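Local coordinates for choline/ethanolamine kinase family protein (PDB 3DXQ) that probably acts as a choline/ethanolamine kinase-like phosphotransferase, transferring phosphate to a small amino alcohol such as ethanolamine, at residues Asp204-Leu209 with Ala229-Glu234; Ser106-Gly111 with Asp223-Arg228. One frame throughout, in Å; residues are numbered along the deposited sequence.

Contact 1 (Asp204-Leu209 with Ala229-Glu234); sequences DPLWDL and AYFGGE
Apolar contact with aromatic rings joins the beginning of helix 206-215 to the end of helix 220-231, and no hydrogen bond passes directly between the two segments. Tyr230 CG stands anti to the backbone N (chi1 179°), which sends the ring across to the other helix. Leu209 reaches over one face in a CH-pi contact, CD1 lying 4.0 Å from the Tyr230 ring centroid and 11° off the ring normal. The other branch of the fork, Leu209 CD2, meets Tyr230 CD2 at 3.7 Å; a branched leucine suits the spot because it touches both the middle and the rim of the ring. Leu206 CD2 touches both aromatics obliquely, 3.9 Å from Tyr230 CE2 and 3.8 Å from Phe231 CZ. The rings themselves meet unequally, the CD2 side of Tyr230 lying over the face of Phe231. At the far end of the tyrosine, Pro205 CB comes within 3.3 Å of Tyr230 OH, a hydroxyl whose polar partner is His118 ND1.

Polar bonds shape the helix start instead. Asp204 OD1 accepts from Leu206 N at 3.3 Å, a capping bond that meets the carboxylate from above its plane, and Arg242 and Tyr246 hold the same side chain. Gly232, with positive phi, is the first residue to leave the helical conformation.

In this kinase-like C-terminal lobe, Asp208 bonds His177 N, Cys178 N and His118 NE2, consistent with the helix aspartate that holds the catalytic loop in protein kinases. Helix 237-263 packs on Leu206 and Phe231, helix 106-118 supplies His118 and also Phe114 against Leu209, and strand 174-176 lies against Pro205.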
loop_
_atom_site.group_PDB
_atom_site.type_symbol
_atom_site.label_atom_id
_atom_site.label_comp_id
_atom_site.label_asym_id
_atom_site.label_seq_id
_atom_site.Cartn_x
_atom_site.Cartn_y
_atom_site.Cartn_z
ATOM N N ASP A 204 7.861 -8.001 -6.336
ATOM C CA ASP A 204 8.691 -8.664 -5.333
ATOM C C ASP A 204 7.880 -8.635 -4.041
ATOM O O ASP A 204 7.620 -7.559 -3.523
ATOM C CB ASP A 204 9.980 -7.885 -5.159
ATOM C CG ASP A 204 10.947 -8.532 -4.208
ATOM O OD1 ASP A 204 10.550 -9.450 -3.458
ATOM O OD2 ASP A 204 12.120 -8.075 -4.222
ATOM N N PRO A 205 7.475 -9.812 -3.523
ATOM C CA PRO A 205 6.639 -9.892 -2.346
ATOM C C PRO A 205 7.114 -9.036 -1.192
ATOM O O PRO A 205 6.287 -8.544 -0.428
ATOM C CB PRO A 205 6.731 -11.382 -1.955
ATOM C CG PRO A 205 7.856 -11.936 -2.731
ATOM C CD PRO A 205 7.850 -11.156 -3.987
ATOM N N LEU A 206 8.424 -8.862 -1.054
ATOM C CA LEU A 206 8.967 -8.064 0.044
ATOM C C LEU A 206 8.755 -6.564 -0.107
ATOM O O LEU A 206 9.075 -5.787 0.806
ATOM C CB LEU A 206 10.456 -8.393 0.289
ATOM C CG LEU A 206 10.696 -9.857 0.632
ATOM C CD1 LEU A 206 12.070 -10.071 1.215
ATOM C CD2 LEU A 206 9.590 -10.409 1.563
ATOM N N TRP A 207 8.219 -6.138 -1.243
ATOM C CA TRP A 207 7.870 -4.731 -1.387
ATOM C C TRP A 207 6.718 -4.417 -0.437
ATOM O O TRP A 207 6.698 -3.352 0.190
ATOM C CB TRP A 207 7.439 -4.386 -2.799
ATOM C CG TRP A 207 6.706 -3.115 -2.837
ATOM C CD1 TRP A 207 5.366 -2.939 -2.645
ATOM C CD2 TRP A 207 7.259 -1.819 -3.066
ATOM N NE1 TRP A 207 5.047 -1.603 -2.740
ATOM C CE2 TRP A 207 6.189 -0.894 -3.011
ATOM C CE3 TRP A 207 8.546 -1.351 -3.325
ATOM C CZ2 TRP A 207 6.369 0.460 -3.189
ATOM C CZ3 TRP A 207 8.732 0.007 -3.505
ATOM C CH2 TRP A 207 7.648 0.902 -3.431
ATOM N N ASP A 208 5.761 -5.341 -0.353
ATOM C CA ASP A 208 4.614 -5.194 0.526
ATOM C C ASP A 208 5.034 -5.053 1.977
ATOM O O ASP A 208 4.525 -4.172 2.700
ATOM C CB ASP A 208 3.652 -6.399 0.380
ATOM C CG ASP A 208 2.700 -6.266 -0.817
ATOM O OD1 ASP A 208 2.709 -5.202 -1.500
ATOM O OD2 ASP A 208 1.912 -7.219 -1.053
ATOM N N LEU A 209 5.951 -5.923 2.401
ATOM C CA LEU A 209 6.480 -5.878 3.778
ATOM C C LEU A 209 7.188 -4.563 4.037
ATOM O O LEU A 209 6.957 -3.922 5.065
ATOM C CB LEU A 209 7.401 -7.066 4.097
ATOM C CG LEU A 209 6.639 -8.360 4.450
ATOM C CD1 LEU A 209 5.778 -8.900 3.294
ATOM C CD2 LEU A 209 7.564 -9.468 4.928
ATOM N N ALA A 229 6.391 -13.877 11.090
ATOM C CA ALA A 229 5.048 -14.394 10.809
ATOM C C ALA A 229 4.896 -14.648 9.334
ATOM O O ALA A 229 4.223 -15.587 8.936
ATOM C CB ALA A 229 3.961 -13.428 11.299
ATOM N N TYR A 230 5.522 -13.797 8.526
ATOM C CA TYR A 230 5.443 -13.925 7.065
ATOM C C TYR A 230 6.182 -15.139 6.506
ATOM O O TYR A 230 5.628 -15.860 5.680
ATOM C CB TYR A 230 5.973 -12.661 6.377
ATOM C CG TYR A 230 5.933 -12.747 4.884
ATOM C CD1 TYR A 230 4.729 -12.617 4.192
ATOM C CD2 TYR A 230 7.083 -13.015 4.153
ATOM C CE1 TYR A 230 4.677 -12.746 2.802
ATOM C CE2 TYR A 230 7.045 -13.116 2.758
ATOM C CZ TYR A 230 5.856 -12.974 2.096
ATOM O OH TYR A 230 5.842 -13.087 0.728
ATOM N N PHE A 231 7.425 -15.334 6.954
ATOM C CA PHE A 231 8.314 -16.368 6.432
ATOM C C PHE A 231 8.168 -17.713 7.099
ATOM O O PHE A 231 8.652 -18.707 6.575
ATOM C CB PHE A 231 9.771 -15.955 6.637
ATOM C CG PHE A 231 10.236 -14.837 5.746
ATOM C CD1 PHE A 231 10.132 -14.938 4.359
ATOM C CD2 PHE A 231 10.811 -13.714 6.286
ATOM C CE1 PHE A 231 10.581 -13.901 3.538
ATOM C CE2 PHE A 231 11.273 -12.687 5.480
ATOM C CZ PHE A 231 11.161 -12.777 4.105
ATOM N N GLY A 232 7.548 -17.752 8.276
ATOM C CA GLY A 232 7.384 -19.007 9.016
ATOM C C GLY A 232 8.681 -19.349 9.720
ATOM O O GLY A 232 8.932 -20.514 10.065
ATOM N N GLY A 233 9.501 -18.324 9.935
ATOM C CA GLY A 233 10.780 -18.483 10.617
ATOM C C GLY A 233 11.502 -17.165 10.609
ATOM O O GLY A 233 11.157 -16.271 9.875
ATOM N N GLU A 234 12.516 -17.025 11.426
ATOM C CA GLU A 234 13.270 -15.774 11.436
ATOM C C GLU A 234 13.804 -15.444 10.042
ATOM O O GLU A 234 14.335 -16.310 9.360
ATOM C CB GLU A 234 14.427 -15.864 12.429
ATOM C CG GLU A 234 15.147 -14.554 12.611
ATOM C CD GLU A 234 16.327 -14.652 13.545
ATOM O OE1 GLU A 234 16.471 -15.691 14.214
ATOM O OE2 GLU A 234 17.104 -13.675 13.608
#

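Contact 2 (Ser106-Gly111 with Asp223-Arg228); sequences SPARAG and DEELMR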
loop_
_atom_site.group_PDB
_atom_site.type_symbol
_atom_site.label_atom_id
_atom_site.label_comp_id
_atom_site.label_asym_id
_atom_site.label_seq_id
_atom_site.Cartn_x
_atom_site.Cartn_y
_atom_site.Cartn_z
ATOM N N SER A 106 -0.564 -7.721 16.025
ATOM C CA SER A 106 -1.045 -7.108 14.791
ATOM C C SER A 106 0.004 -7.146 13.656
ATOM O O SER A 106 -0.325 -7.459 12.512
ATOM C CB SER A 106 -1.623 -5.689 15.038
ATOM O OG SER A 106 -0.787 -4.823 15.793
ATOM N N PRO A 107 1.269 -6.861 13.950
ATOM C CA PRO A 107 2.212 -7.022 12.822
ATOM C C PRO A 107 2.222 -8.466 12.310
ATOM O O PRO A 107 2.242 -8.712 11.096
ATOM C CB PRO A 107 3.556 -6.641 13.416
ATOM C CG PRO A 107 3.201 -5.719 14.594
ATOM C CD PRO A 107 1.925 -6.326 15.155
ATOM N N ALA A 108 2.169 -9.418 13.227
ATOM C CA ALA A 108 2.233 -10.808 12.825
ATOM C C ALA A 108 1.011 -11.120 11.961
ATOM O O ALA A 108 1.116 -11.786 10.929
ATOM C CB ALA A 108 2.303 -11.721 14.042
ATOM N N ARG A 109 -0.142 -10.602 12.365
ATOM C CA ARG A 109 -1.363 -10.843 11.623
ATOM C C ARG A 109 -1.287 -10.218 10.241
ATOM O O ARG A 109 -1.872 -10.773 9.295
ATOM C CB ARG A 109 -2.603 -10.388 12.421
ATOM C CG ARG A 109 -2.909 -11.328 13.628
ATOM C CD ARG A 109 -4.296 -11.127 14.256
ATOM N NE ARG A 109 -4.467 -9.852 14.930
ATOM C CZ ARG A 109 -3.927 -9.551 16.108
ATOM N NH1 ARG A 109 -3.185 -10.445 16.753
ATOM N NH2 ARG A 109 -4.122 -8.353 16.640
ATOM N N ALA A 110 -0.579 -9.090 10.114
ATOM C CA ALA A 110 -0.326 -8.497 8.797
ATOM C C ALA A 110 0.542 -9.443 7.948
ATOM O O ALA A 110 0.260 -9.667 6.771
ATOM C CB ALA A 110 0.344 -7.154 8.939
ATOM N N GLY A 111 1.587 -10.007 8.552
ATOM C CA GLY A 111 2.472 -10.959 7.877
ATOM C C GLY A 111 1.730 -12.208 7.441
ATOM O O GLY A 111 1.937 -12.713 6.338
ATOM N N ASP A 223 9.122 -5.164 12.892
ATOM C CA ASP A 223 9.656 -5.757 11.669
ATOM C C ASP A 223 9.996 -7.226 11.858
ATOM O O ASP A 223 9.688 -8.033 10.985
ATOM C CB ASP A 223 10.886 -4.997 11.177
ATOM C CG ASP A 223 10.535 -3.687 10.511
ATOM O OD1 ASP A 223 9.338 -3.392 10.316
ATOM O OD2 ASP A 223 11.469 -2.952 10.165
ATOM N N GLU A 224 10.614 -7.591 12.979
ATOM C CA GLU A 224 10.909 -8.999 13.238
ATOM C C GLU A 224 9.613 -9.783 13.353
ATOM O O GLU A 224 9.470 -10.848 12.796
ATOM C CB GLU A 224 11.709 -9.192 14.533
ATOM C CG GLU A 224 13.118 -8.630 14.483
ATOM C CD GLU A 224 13.884 -9.097 13.240
ATOM O OE1 GLU A 224 13.970 -10.337 13.008
ATOM O OE2 GLU A 224 14.377 -8.206 12.496
ATOM N N GLU A 225 8.674 -9.252 14.112
ATOM C CA GLU A 225 7.411 -9.925 14.290
ATOM C C GLU A 225 6.707 -10.121 12.935
ATOM O O GLU A 225 6.146 -11.184 12.691
ATOM C CB GLU A 225 6.524 -9.162 15.280
ATOM C CG GLU A 225 5.331 -9.972 15.727
ATOM C CD GLU A 225 4.278 -9.125 16.375
ATOM O OE1 GLU A 225 4.611 -8.319 17.259
ATOM O OE2 GLU A 225 3.108 -9.273 15.991
ATOM N N LEU A 226 6.767 -9.101 12.068
ATOM C CA LEU A 226 6.158 -9.136 10.721
ATOM C C LEU A 226 6.812 -10.203 9.848
ATOM O O LEU A 226 6.142 -11.034 9.254
ATOM C CB LEU A 226 6.330 -7.769 10.040
ATOM C CG LEU A 226 5.917 -7.591 8.573
ATOM C CD1 LEU A 226 4.361 -7.704 8.371
ATOM C CD2 LEU A 226 6.454 -6.279 8.008
HETATM N N MSE A 227 8.134 -10.168 9.770
HETATM C CA MSE A 227 8.867 -11.088 8.913
HETATM C C MSE A 227 8.781 -12.521 9.410
HETATM O O MSE A 227 8.599 -13.461 8.620
HETATM C CB MSE A 227 10.329 -10.631 8.769
HETATM C CG MSE A 227 10.437 -9.342 7.971
HETATM SE SE MSE A 227 12.251 -8.672 7.692
HETATM C CE MSE A 227 12.798 -8.570 9.672
ATOM N N ARG A 228 8.892 -12.697 10.717
ATOM C CA ARG A 228 8.818 -14.025 11.282
ATOM C C ARG A 228 7.472 -14.646 10.965
ATOM O O ARG A 228 7.419 -15.808 10.610
ATOM C CB ARG A 228 9.076 -13.990 12.790
ATOM C CG ARG A 228 8.959 -15.345 13.496
ATOM C CD ARG A 228 9.264 -15.223 14.991
ATOM N NE ARG A 228 10.693 -14.993 15.230
ATOM C CZ ARG A 228 11.627 -15.949 15.270
ATOM N NH1 ARG A 228 11.310 -17.235 15.085
ATOM N NH2 ARG A 228 12.893 -15.616 15.489
#
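Helices 106-118 and 220-231 run side by side here, their short segments approaching to 7.3 Å between axes at a crossing angle of -32°. Both belong to the C-terminal lobe of a kinase-like fold, with 111 residues of chain between the two segments. Such closeness depends on small residues in the first helix. Ala108 and Leu226 bring their CA atoms to 4.8 Å, and Gly111, having no side chain, lets Leu226 O lie 3.9 Å from Gly111 CA. The buried side is closed by Leu226. With CG anti to the backbone N (chi1 173°), it lays CD1 along the neighbouring helix, 3.6 Å from Pro107 O and also near Gly111 N, two atoms already hydrogen-bonded to each other within the helix. The same methyl meets Ala110 CB at 4.1 Å, so a single leucine branch bridges one full turn.

Towards solvent the contact loosens and turns polar. Glu225, partly exposed, extends across with CG anti to its own N (chi1 -168°), and its carboxylate crosses the Pro107 ring obliquely, OE2 being 3.3 Å from Pro107 CD. That oxygen accepts from Ala108 N at 2.9 Å, a somewhat bent bond reaching it from above the carboxylate plane. Proline suits the first turn, since it has no N-H to leave without an acceptor. Nearby, Ser106 OG turns to Arg103 O, and Arg109 pairs with Asp187 rather than with Glu225.

A carboxylate bonded to an amide in the first turn would lie near the positive end of the helix dipole. The charged form of Glu225 is therefore probably favoured, and the hydrogen bond joins the start of helix 106-118 to helix 220-231, beside the close packing of Leu226 on Ala110 and the backbone of Pro107 and Gly111.

From the N terminus, after the five-stranded antiparallel sheet, the chain reaches helix 106-118, whose partner, helix 220-231, comes much later; contact 2 closes that long loop of 111 residues, strands included. Contact 1 opens at 204-209, inside this loop, and closes at 229-234 after 19 mostly helical residues, beyond the end of contact 2, so the two loops cross. Helix 220-231 serves both: its middle meets helix 106-118 and its last turn meets helix 206-215. Their centres lie about 8 Å apart, and Tyr230 CD1 comes within 3.5 Å of Gly111 O. Together they tie three helices of the kinase-like fold into one cluster.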